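PDB 3R4V: putative uncharacterized protein from Pseudomonas phage 201phi2-1, which is of unknown function but belongs to the phage tubulin-like proteins, relatives of tubulin and FtsZ, and carries guanosine-5'-diphosphate in its nucleotide pocket. Local coordinates for residues F31-K36 and S96-L101; V114-G119 and R173-L178; N151-T156 and E162-E167. All blocks are in the same frame, centred on the assembly; numbering follows the deposited sequence. Where two conformers were deposited one is given.

Contact 1 of 3, residues F31-K36 and S96-L101; sequences FDTCDK and SVLGPL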
loop_
_atom_site.group_PDB
_atom_site.type_symbol
_atom_site.label_atom_id
_atom_site.label_comp_id
_atom_site.label_asym_id
_atom_site.label_seq_id
_atom_site.Cartn_x
_atom_site.Cartn_y
_atom_site.Cartn_z
ATOM N N PHE A 31 0.478 4.611 -12.458
ATOM C CA PHE A 31 -0.840 4.551 -13.081
ATOM C C PHE A 31 -1.813 5.506 -12.394
ATOM O O PHE A 31 -1.810 5.637 -11.170
ATOM C CB PHE A 31 -1.389 3.118 -13.010
ATOM C CG PHE A 31 -0.483 2.103 -13.632
ATOM C CD1 PHE A 31 0.474 1.452 -12.873
ATOM C CD2 PHE A 31 -0.554 1.833 -14.990
ATOM C CE1 PHE A 31 1.333 0.531 -13.450
ATOM C CE2 PHE A 31 0.302 0.919 -15.576
ATOM C CZ PHE A 31 1.251 0.264 -14.803
ATOM N N ASP A 32 -2.646 6.167 -13.190
ATOM C CA ASP A 32 -3.691 7.035 -12.663
ATOM C C ASP A 32 -4.791 7.175 -13.704
ATOM O O ASP A 32 -4.667 6.684 -14.830
ATOM C CB ASP A 32 -3.131 8.419 -12.294
ATOM C CG ASP A 32 -3.865 9.063 -11.116
ATOM O OD1 ASP A 32 -3.333 10.042 -10.551
ATOM O OD2 ASP A 32 -4.964 8.593 -10.739
ATOM N N THR A 33 -5.864 7.852 -13.317
ATOM C CA THR A 33 -7.037 8.013 -14.167
ATOM C C THR A 33 -7.053 9.373 -14.854
ATOM O O THR A 33 -7.852 9.615 -15.765
ATOM C CB THR A 33 -8.311 7.839 -13.341
ATOM O OG1 THR A 33 -8.239 8.678 -12.183
ATOM C CG2 THR A 33 -8.450 6.383 -12.896
ATOM N N CYS A 34 -6.176 10.262 -14.398
ATOM C CA CYS A 34 -5.980 11.547 -15.068
ATOM C C CYS A 34 -4.561 12.022 -14.799
ATOM O O CYS A 34 -3.730 11.244 -14.341
ATOM C CB CYS A 34 -7.008 12.589 -14.617
ATOM S SG CYS A 34 -7.182 14.003 -15.744
ATOM N N ASP A 35 -4.272 13.282 -15.113
ATOM C CA ASP A 35 -2.908 13.792 -14.985
ATOM C C ASP A 35 -2.736 14.860 -13.903
ATOM O O ASP A 35 -1.772 15.628 -13.936
ATOM C CB ASP A 35 -2.401 14.319 -16.341
ATOM C CG ASP A 35 -3.148 15.565 -16.820
ATOM O OD1 ASP A 35 -4.210 15.904 -16.255
ATOM O OD2 ASP A 35 -2.666 16.205 -17.783
ATOM N N LYS A 36 -3.656 14.906 -12.946
ATOM C CA LYS A 36 -3.635 15.950 -11.922
ATOM C C LYS A 36 -2.347 15.927 -11.101
ATOM O O LYS A 36 -1.908 16.956 -10.582
ATOM C CB LYS A 36 -4.854 15.835 -11.002
ATOM C CG LYS A 36 -6.181 15.834 -11.744
ATOM C CD LYS A 36 -7.365 15.961 -10.796
ATOM C CE LYS A 36 -8.666 15.562 -11.484
ATOM N NZ LYS A 36 -8.891 16.305 -12.756
ATOM N N SER A 96 -6.989 3.394 -4.975
ATOM C CA SER A 96 -7.567 2.317 -4.181
ATOM C C SER A 96 -8.367 1.326 -5.035
ATOM O O SER A 96 -8.931 0.374 -4.501
ATOM C CB SER A 96 -8.463 2.884 -3.090
ATOM O OG SER A 96 -9.621 3.476 -3.685
ATOM N N VAL A 97 -8.439 1.593 -6.336
ATOM C CA VAL A 97 -9.059 0.689 -7.309
ATOM C C VAL A 97 -8.003 0.096 -8.235
ATOM O O VAL A 97 -7.894 -1.126 -8.354
ATOM C CB VAL A 97 -10.172 1.387 -8.110
ATOM C CG1 VAL A 97 -10.603 0.525 -9.289
ATOM C CG2 VAL A 97 -11.358 1.665 -7.192
ATOM N N LEU A 98 -7.200 0.951 -8.870
ATOM C CA LEU A 98 -6.101 0.463 -9.687
ATOM C C LEU A 98 -5.124 -0.417 -8.891
ATOM O O LEU A 98 -4.693 -1.472 -9.373
ATOM C CB LEU A 98 -5.331 1.627 -10.314
ATOM C CG LEU A 98 -6.123 2.416 -11.355
ATOM C CD1 LEU A 98 -5.360 3.663 -11.773
ATOM C CD2 LEU A 98 -6.453 1.525 -12.543
ATOM N N GLY A 99 -4.762 0.036 -7.692
ATOM C CA GLY A 99 -3.786 -0.665 -6.856
ATOM C C GLY A 99 -4.207 -2.110 -6.604
ATOM O O GLY A 99 -3.486 -3.050 -6.946
ATOM N N PRO A 100 -5.390 -2.302 -6.012
ATOM C CA PRO A 100 -5.836 -3.681 -5.772
ATOM C C PRO A 100 -6.115 -4.514 -7.035
ATOM O O PRO A 100 -5.896 -5.729 -7.007
ATOM C CB PRO A 100 -7.097 -3.497 -4.927
ATOM C CG PRO A 100 -6.845 -2.180 -4.192
ATOM C CD PRO A 100 -6.185 -1.321 -5.250
ATOM N N LEU A 101 -6.603 -3.910 -8.115
ATOM C CA LEU A 101 -6.774 -4.684 -9.346
ATOM C C LEU A 101 -5.429 -5.212 -9.837
ATOM O O LEU A 101 -5.304 -6.383 -10.191
ATOM C CB LEU A 101 -7.461 -3.869 -10.444
ATOM C CG LEU A 101 -8.947 -3.613 -10.171
ATOM C CD1 LEU A 101 -9.472 -2.635 -11.204
ATOM C CD2 LEU A 101 -9.755 -4.919 -10.192
#

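Contact 2 of 3, residues V114-G119 and R173-L178; sequences VSFVVG and RKVVLL. With GDP (guanosine-5'-diphosphate), chain B.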
loop_
_atom_site.group_PDB
_atom_site.type_symbol
_atom_site.label_atom_id
_atom_site.label_comp_id
_atom_site.label_asym_id
_atom_site.label_seq_id
_atom_site.Cartn_x
_atom_site.Cartn_y
_atom_site.Cartn_z
ATOM N N VAL A 114 5.110 -6.857 -1.893
ATOM C CA VAL A 114 4.513 -6.180 -0.744
ATOM C C VAL A 114 3.927 -4.852 -1.187
ATOM O O VAL A 114 4.281 -4.344 -2.249
ATOM C CB VAL A 114 5.512 -5.935 0.413
ATOM C CG1 VAL A 114 6.073 -7.271 0.922
ATOM C CG2 VAL A 114 6.645 -4.986 -0.013
ATOM N N SER A 115 3.018 -4.296 -0.385
ATOM C CA SER A 115 2.404 -3.011 -0.734
ATOM C C SER A 115 2.646 -1.992 0.357
ATOM O O SER A 115 2.803 -2.345 1.518
ATOM C CB SER A 115 0.894 -3.185 -0.901
ATOM O OG SER A 115 0.616 -4.141 -1.914
ATOM N N PHE A 116 2.660 -0.721 -0.025
ATOM C CA PHE A 116 2.712 0.368 0.927
ATOM C C PHE A 116 1.425 1.173 0.749
ATOM O O PHE A 116 1.201 1.756 -0.320
ATOM C CB PHE A 116 3.943 1.246 0.657
ATOM C CG PHE A 116 5.230 0.606 1.107
ATOM C CD1 PHE A 116 5.741 0.866 2.366
ATOM C CD2 PHE A 116 5.882 -0.300 0.292
ATOM C CE1 PHE A 116 6.901 0.243 2.795
ATOM C CE2 PHE A 116 7.050 -0.930 0.721
ATOM C CZ PHE A 116 7.554 -0.651 1.957
ATOM N N VAL A 117 0.566 1.177 1.767
ATOM C CA VAL A 117 -0.763 1.770 1.600
ATOM C C VAL A 117 -0.991 2.831 2.664
ATOM O O VAL A 117 -0.522 2.697 3.800
ATOM C CB VAL A 117 -1.885 0.707 1.636
ATOM C CG1 VAL A 117 -1.747 -0.258 0.442
ATOM C CG2 VAL A 117 -1.900 -0.036 2.967
ATOM N N VAL A 118 -1.684 3.903 2.285
ATOM C CA VAL A 118 -1.879 5.030 3.195
ATOM C C VAL A 118 -3.314 5.051 3.724
ATOM O O VAL A 118 -4.275 4.956 2.954
ATOM C CB VAL A 118 -1.570 6.366 2.482
ATOM C CG1 VAL A 118 -2.038 7.558 3.309
ATOM C CG2 VAL A 118 -0.088 6.483 2.197
ATOM N N GLY A 119 -3.457 5.188 5.035
ATOM C CA GLY A 119 -4.761 5.364 5.655
ATOM C C GLY A 119 -5.136 6.840 5.672
ATOM O O GLY A 119 -4.642 7.613 6.504
ATOM N N ARG A 173 12.850 2.062 -0.281
ATOM C CA ARG A 173 14.272 1.848 -0.526
ATOM C C ARG A 173 14.859 0.685 0.279
ATOM O O ARG A 173 15.747 -0.018 -0.207
ATOM C CB ARG A 173 15.057 3.120 -0.230
ATOM C CG ARG A 173 14.664 4.276 -1.124
ATOM C CD ARG A 173 15.712 5.358 -1.082
ATOM N NE ARG A 173 15.348 6.487 -1.931
ATOM C CZ ARG A 173 15.597 6.568 -3.237
ATOM N NH1 ARG A 173 16.206 5.576 -3.877
ATOM N NH2 ARG A 173 15.220 7.648 -3.909
ATOM N N LYS A 174 14.397 0.499 1.511
ATOM C CA LYS A 174 14.887 -0.631 2.298
ATOM C C LYS A 174 14.423 -1.941 1.665
ATOM O O LYS A 174 15.162 -2.918 1.653
ATOM C CB LYS A 174 14.458 -0.544 3.772
ATOM C CG LYS A 174 15.127 0.576 4.571
ATOM C CD LYS A 174 14.599 0.606 5.998
ATOM C CE LYS A 174 15.460 1.470 6.920
ATOM N NZ LYS A 174 15.596 2.874 6.469
ATOM N N VAL A 175 13.205 -1.965 1.120
ATOM C CA VAL A 175 12.726 -3.174 0.454
ATOM C C VAL A 175 13.480 -3.386 -0.862
ATOM O O VAL A 175 13.794 -4.518 -1.224
ATOM C CB VAL A 175 11.183 -3.150 0.193
ATOM C CG1 VAL A 175 10.764 -4.422 -0.543
ATOM C CG2 VAL A 175 10.459 -3.043 1.510
ATOM N N VAL A 176 13.764 -2.299 -1.581
ATOM C CA VAL A 176 14.538 -2.405 -2.820
ATOM C C VAL A 176 15.904 -2.983 -2.497
ATOM O O VAL A 176 16.419 -3.825 -3.226
ATOM C CB VAL A 176 14.665 -1.052 -3.552
ATOM C CG1 VAL A 176 15.691 -1.140 -4.676
ATOM C CG2 VAL A 176 13.294 -0.636 -4.108
ATOM N N LEU A 177 16.459 -2.555 -1.370
ATOM C CA LEU A 177 17.750 -3.072 -0.903
ATOM C C LEU A 177 17.630 -4.558 -0.564
ATOM O O LEU A 177 18.434 -5.386 -1.014
ATOM C CB LEU A 177 18.207 -2.290 0.325
ATOM C CG LEU A 177 19.360 -2.888 1.120
ATOM C CD1 LEU A 177 20.631 -2.816 0.293
ATOM C CD2 LEU A 177 19.517 -2.154 2.450
ATOM N N LEU A 178 16.617 -4.890 0.232
ATOM C CA LEU A 178 16.354 -6.273 0.620
ATOM C C LEU A 178 16.385 -7.219 -0.574
ATOM O O LEU A 178 17.005 -8.287 -0.501
ATOM C CB LEU A 178 14.998 -6.384 1.334
ATOM C CG LEU A 178 14.494 -7.805 1.637
ATOM C CD1 LEU A 178 15.446 -8.502 2.608
ATOM C CD2 LEU A 178 13.057 -7.799 2.199
HETATM P PB GDP B . -6.727 9.014 -5.801
HETATM O O1B GDP B . -5.956 9.747 -6.876
HETATM O O2B GDP B . -6.134 7.638 -5.655
HETATM O O3B GDP B . -8.207 8.956 -6.161
HETATM O O3A GDP B . -6.634 9.821 -4.425
HETATM P PA GDP B . -5.301 10.431 -3.761
HETATM O O1A GDP B . -4.721 11.592 -4.552
HETATM O O2A GDP B . -4.282 9.353 -3.521
HETATM O "O5'" GDP B . -5.908 10.977 -2.409
HETATM C "C5'" GDP B . -6.633 10.124 -1.507
HETATM C "C4'" GDP B . -6.521 10.647 -0.080
HETATM O "O4'" GDP B . -5.187 10.439 0.402
HETATM C "C3'" GDP B . -6.755 12.145 0.035
HETATM O "O3'" GDP B . -8.124 12.416 0.319
HETATM C "C2'" GDP B . -5.874 12.541 1.200
HETATM O "O2'" GDP B . -6.536 12.275 2.436
HETATM C "C1'" GDP B . -4.712 11.577 1.140
HETATM N N9 GDP B . -3.576 12.085 0.341
HETATM C C8 GDP B . -3.624 12.792 -0.814
HETATM N N7 GDP B . -2.373 13.038 -1.281
HETATM C C5 GDP B . -1.498 12.457 -0.430
HETATM C C6 GDP B . -0.028 12.313 -0.331
HETATM O O6 GDP B . 0.721 12.816 -1.191
HETATM N N1 GDP B . 0.467 11.628 0.717
HETATM C C2 GDP B . -0.328 11.074 1.660
HETATM N N2 GDP B . 0.222 10.384 2.693
HETATM N N3 GDP B . -1.678 11.164 1.624
HETATM C C4 GDP B . -2.301 11.826 0.623
#

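Contact 3 of 3, residues N151-T156 and E162-E167; sequences NYVPNT and ESINDE. With GDP (guanosine-5'-diphosphate), chain B.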
loop_
_atom_site.group_PDB
_atom_site.type_symbol
_atom_site.label_atom_id
_atom_site.label_comp_id
_atom_site.label_asym_id
_atom_site.label_seq_id
_atom_site.Cartn_x
_atom_site.Cartn_y
_atom_site.Cartn_z
ATOM N N ASN A 151 2.523 -2.588 4.288
ATOM C CA ASN A 151 3.007 -1.660 5.284
ATOM C C ASN A 151 1.971 -0.553 5.310
ATOM O O ASN A 151 1.776 0.152 4.307
ATOM C CB ASN A 151 4.363 -1.111 4.859
ATOM C CG ASN A 151 4.962 -0.179 5.893
ATOM O OD1 ASN A 151 4.905 1.045 5.755
ATOM N ND2 ASN A 151 5.539 -0.752 6.939
ATOM N N TYR A 152 1.285 -0.438 6.439
ATOM C CA TYR A 152 0.165 0.482 6.579
ATOM C C TYR A 152 0.643 1.773 7.231
ATOM O O TYR A 152 1.287 1.738 8.273
ATOM C CB TYR A 152 -0.933 -0.147 7.439
ATOM C CG TYR A 152 -2.039 0.832 7.793
ATOM C CD1 TYR A 152 -3.017 1.171 6.856
ATOM C CD2 TYR A 152 -2.088 1.432 9.049
ATOM C CE1 TYR A 152 -4.033 2.072 7.180
ATOM C CE2 TYR A 152 -3.101 2.330 9.382
ATOM C CZ TYR A 152 -4.061 2.654 8.434
ATOM O OH TYR A 152 -5.062 3.545 8.758
ATOM N N VAL A 153 0.357 2.909 6.600
ATOM C CA VAL A 153 0.818 4.190 7.109
ATOM C C VAL A 153 -0.381 5.126 7.211
ATOM O O VAL A 153 -0.926 5.562 6.184
ATOM C CB VAL A 153 1.867 4.811 6.170
ATOM C CG1 VAL A 153 2.319 6.156 6.699
ATOM C CG2 VAL A 153 3.064 3.874 6.017
ATOM N N PRO A 154 -0.823 5.406 8.442
ATOM C CA PRO A 154 -1.968 6.293 8.640
ATOM C C PRO A 154 -1.532 7.744 8.539
ATOM O O PRO A 154 -0.474 8.081 9.063
ATOM C CB PRO A 154 -2.382 6.006 10.083
ATOM C CG PRO A 154 -1.114 5.574 10.759
ATOM C CD PRO A 154 -0.330 4.834 9.708
ATOM N N ASN A 155 -2.332 8.578 7.882
ATOM C CA ASN A 155 -2.114 10.013 7.887
ATOM C C ASN A 155 -2.529 10.582 9.237
ATOM O O ASN A 155 -3.665 11.022 9.422
ATOM C CB ASN A 155 -2.912 10.694 6.772
ATOM C CG ASN A 155 -2.342 10.437 5.391
ATOM O OD1 ASN A 155 -1.199 10.023 5.245
ATOM N ND2 ASN A 155 -3.146 10.706 4.360
ATOM N N THR A 156 -1.603 10.565 10.185
ATOM C CA THR A 156 -1.883 11.008 11.540
ATOM C C THR A 156 -2.095 12.519 11.565
ATOM O O THR A 156 -1.378 13.266 10.899
ATOM C CB THR A 156 -0.745 10.604 12.505
ATOM O OG1 THR A 156 0.507 11.062 11.985
ATOM C CG2 THR A 156 -0.686 9.096 12.654
ATOM N N GLU A 162 3.856 15.516 2.932
ATOM C CA GLU A 162 5.252 15.508 2.525
ATOM C C GLU A 162 6.076 14.614 3.452
ATOM O O GLU A 162 6.872 13.786 2.998
ATOM C CB GLU A 162 5.819 16.927 2.558
ATOM C CG GLU A 162 7.274 17.002 2.149
ATOM C CD GLU A 162 7.471 16.675 0.682
ATOM O OE1 GLU A 162 6.476 16.714 -0.077
ATOM O OE2 GLU A 162 8.620 16.375 0.289
ATOM N N SER A 163 5.884 14.795 4.753
ATOM C CA SER A 163 6.583 13.991 5.752
ATOM C C SER A 163 6.239 12.510 5.609
ATOM O O SER A 163 7.120 11.642 5.603
ATOM C CB SER A 163 6.239 14.489 7.160
ATOM O OG SER A 163 6.742 13.617 8.158
ATOM N N ILE A 164 4.951 12.218 5.478
ATOM C CA ILE A 164 4.518 10.839 5.363
ATOM C C ILE A 164 5.092 10.211 4.095
ATOM O O ILE A 164 5.569 9.069 4.116
ATOM C CB ILE A 164 2.974 10.739 5.403
ATOM C CG1 ILE A 164 2.480 11.107 6.802
ATOM C CG2 ILE A 164 2.500 9.336 5.024
ATOM C CD1 ILE A 164 1.185 11.880 6.813
ATOM N N ASN A 165 5.064 10.960 2.995
ATOM C CA ASN A 165 5.569 10.450 1.720
ATOM C C ASN A 165 7.065 10.152 1.810
ATOM O O ASN A 165 7.545 9.153 1.271
ATOM C CB ASN A 165 5.306 11.442 0.586
ATOM C CG ASN A 165 3.843 11.503 0.186
ATOM O OD1 ASN A 165 3.006 10.768 0.712
ATOM N ND2 ASN A 165 3.527 12.391 -0.756
ATOM N N ASP A 166 7.801 11.033 2.487
ATOM C CA ASP A 166 9.234 10.827 2.694
ATOM C C ASP A 166 9.492 9.518 3.441
ATOM O O ASP A 166 10.386 8.752 3.081
ATOM C CB ASP A 166 9.864 12.010 3.451
ATOM C CG ASP A 166 10.133 13.210 2.552
ATOM O OD1 ASP A 166 10.163 13.041 1.315
ATOM O OD2 ASP A 166 10.330 14.327 3.083
ATOM N N GLU A 167 8.710 9.266 4.482
ATOM C CA GLU A 167 8.875 8.046 5.265
ATOM C C GLU A 167 8.599 6.826 4.398
ATOM O O GLU A 167 9.293 5.816 4.481
ATOM C CB GLU A 167 7.927 8.034 6.464
ATOM C CG GLU A 167 7.671 6.629 7.002
ATOM C CD GLU A 167 6.630 6.600 8.103
ATOM O OE1 GLU A 167 5.913 5.578 8.220
ATOM O OE2 GLU A 167 6.532 7.592 8.852
HETATM P PB GDP B . -6.727 9.014 -5.801
HETATM O O1B GDP B . -5.956 9.747 -6.876
HETATM O O2B GDP B . -6.134 7.638 -5.655
HETATM O O3B GDP B . -8.207 8.956 -6.161
HETATM O O3A GDP B . -6.634 9.821 -4.425
HETATM P PA GDP B . -5.301 10.431 -3.761
HETATM O O1A GDP B . -4.721 11.592 -4.552
HETATM O O2A GDP B . -4.282 9.353 -3.521
HETATM O "O5'" GDP B . -5.908 10.977 -2.409
HETATM C "C5'" GDP B . -6.633 10.124 -1.507
HETATM C "C4'" GDP B . -6.521 10.647 -0.080
HETATM O "O4'" GDP B . -5.187 10.439 0.402
HETATM C "C3'" GDP B . -6.755 12.145 0.035
HETATM O "O3'" GDP B . -8.124 12.416 0.319
HETATM C "C2'" GDP B . -5.874 12.541 1.200
HETATM O "O2'" GDP B . -6.536 12.275 2.436
HETATM C "C1'" GDP B . -4.712 11.577 1.140
HETATM N N9 GDP B . -3.576 12.085 0.341
HETATM C C8 GDP B . -3.624 12.792 -0.814
HETATM N N7 GDP B . -2.373 13.038 -1.281
HETATM C C5 GDP B . -1.498 12.457 -0.430
HETATM C C6 GDP B . -0.028 12.313 -0.331
HETATM O O6 GDP B . 0.721 12.816 -1.191
HETATM N N1 GDP B . 0.467 11.628 0.717
HETATM C C2 GDP B . -0.328 11.074 1.660
HETATM N N2 GDP B . 0.222 10.384 2.693
HETATM N N3 GDP B . -1.678 11.164 1.624
HETATM C C4 GDP B . -2.301 11.826 0.623
#

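Contact 1 of 3, residues F31-K36 and S96-L101
A single methyl group, CD1 of Leu98, carries this contact, resting on the backbone where Phe31 runs into Asp32. CD1 lies 3.9 Å from Asp32 CA and 4.0 Å from Phe31 C, so the leucine meets the end of a strand more than any side chain. Its CG stands anti to the carbonyl carbon (chi1 -67°), and the extended chi2 carries CD1 out from the helix. A branched apolar residue suits this place because it spans from helix to strand with apolar atoms alone and needs no polar partner. Phe31 adds its CB, 4.2 Å from Leu98 CD1, before the ring leads off toward Thr77 and Ile78. At the other end Thr33 CG2 touches the same methyl at 4.3 Å, while its hydroxyl OG1 is hydrogen-bonded to Ser94 OG.

Asp32 turns its CB away from the helix. Its OD2 accepts Thr33 N at 2.8 Å, met on the anti side and 34° out of the carboxylate plane, a local bond that ties the carboxylate to the backbone of the next residue. The nearest side-chain atoms of Asp32 are about 4 Å from the bound guanosine-5'-diphosphate and about 4 Å from a magnesium ion, longer than a direct metal bond would be. Beyond Thr33 the packing gives way: Asp35 and Lys36 are exposed, and the lysine is poorly ordered.

In this tubulin-like fold the strand 28-32 is flanked by the parallel strands 6-10 and 46-49. Helix 95-108 lies against its end through Leu98, sends Val97 to helix 60-67, and sets Pro100 against helix 124-144.

Contact 2 of 3, residues V114-G119 and R173-L178
The hydrogen bond from Leu178 N to Lys174 O, 2.8 Å long, closes the last turn of helix 161-178, the turn that carries Val175 toward Val114 and Phe116. The helix lies on one face of the parallel part of the mixed sheet in the tubulin-like nucleotide-binding fold, and strand 113-119 runs through the middle of that sheet. Alternate residues of the strand, Val114, Phe116 and Val118, face the helix side, and all three are apolar, which suits a buried face between helix and sheet.

Val175 divides its two methyls between two partners. Its CG1, anti to the backbone N (chi1 178°), meets Val114 CG2 tip to tip at 4.2 Å. The other methyl, CG2, comes up to the edge of the Phe116 ring in its plane, 3.8 Å from CZ, the two side chains lying alongside one another with their ends pointing opposite ways. A short, branched valine serves well here, since its two methyls can touch two neighbouring strand residues from one short side chain. The contact is fully apolar and buried.

The phenylalanine continues under the helix, touching Ile168, Lys171 and Ile172, while Val175 also packs on Ile85 of strand 84-89. Farther along the strand the same row of side chains reaches the nucleotide: Val118 packs against Ile168 and Asn155, and its CG1 lies 3.7 Å from N2 of guanosine-5'-diphosphate.

Contact 3 of 3, residues N151-T156 and E162-E167
The guanine end of the nucleotide pocket is built where Val153, near the end of strand 148-154, and Asn155, just past it, meet Ile164 near the start of helix 161-178, a beta-alpha unit of the tubulin-like fold. Two asparagines bind the guanine edge by hydrogen bonds, an apt choice because each amide offers one donor and one acceptor side by side. Asn155 OD1 accepts a bond from N2 of guanosine-5'-diphosphate at 2.9 Å, and Asn155 ND2 gives one to N3 at 3.1 Å. From the helix, Asn165 OD1 accepts from N1 at 2.7 Å, and its ND2 donates to O6 at 2.9 Å. With both ends of each amide engaged, neither side chain can flip without losing two bonds. Asn155 is also the centre of an inverse gamma turn, which bends the chain just past the strand.

Ile164 packs against Val153, Asn155 and the guanine amino group. Its CG2 meets Val153 CG1 at 3.6 Å, the two side chains lying antiparallel alongside, and the same methyl touches the amino group. Crossing Asn155 at about a right angle, Ile164 sets CD1 close beside the amide oxygen and so probably helps to position the amide. The beta-branched pair suits a buried seam of strand and helix.

Glu167, one turn on, and Val153 approach from facing sides. Its extended chain brings OE1 alongside both methyls of Val153, while OE2 forms a salt bridge to Arg159 and OE1 one to Lys171; OE1 lies 3.9 Å from Val153 CG1.

Overall arrangement
From the N terminus, contact 1 closes first, joining the end of strand 28-32 to helix 95-108 after 59 intervening residues, helix and strand among them. The chain then passes straight into strand 113-119, where contact 2 opens; it shuts only at the end of helix 161-178. Contact 3 is nested within that second loop and joins the end of strand 148-154 to the beginning of the same helix. Contacts 2 and 3 touch, since their strands are neighbours, and both reach the nucleotide, whereas contact 1 stands apart, its centre about 18 Å and 19 Å from theirs, near the phosphate end. All three tie helices to one sheet.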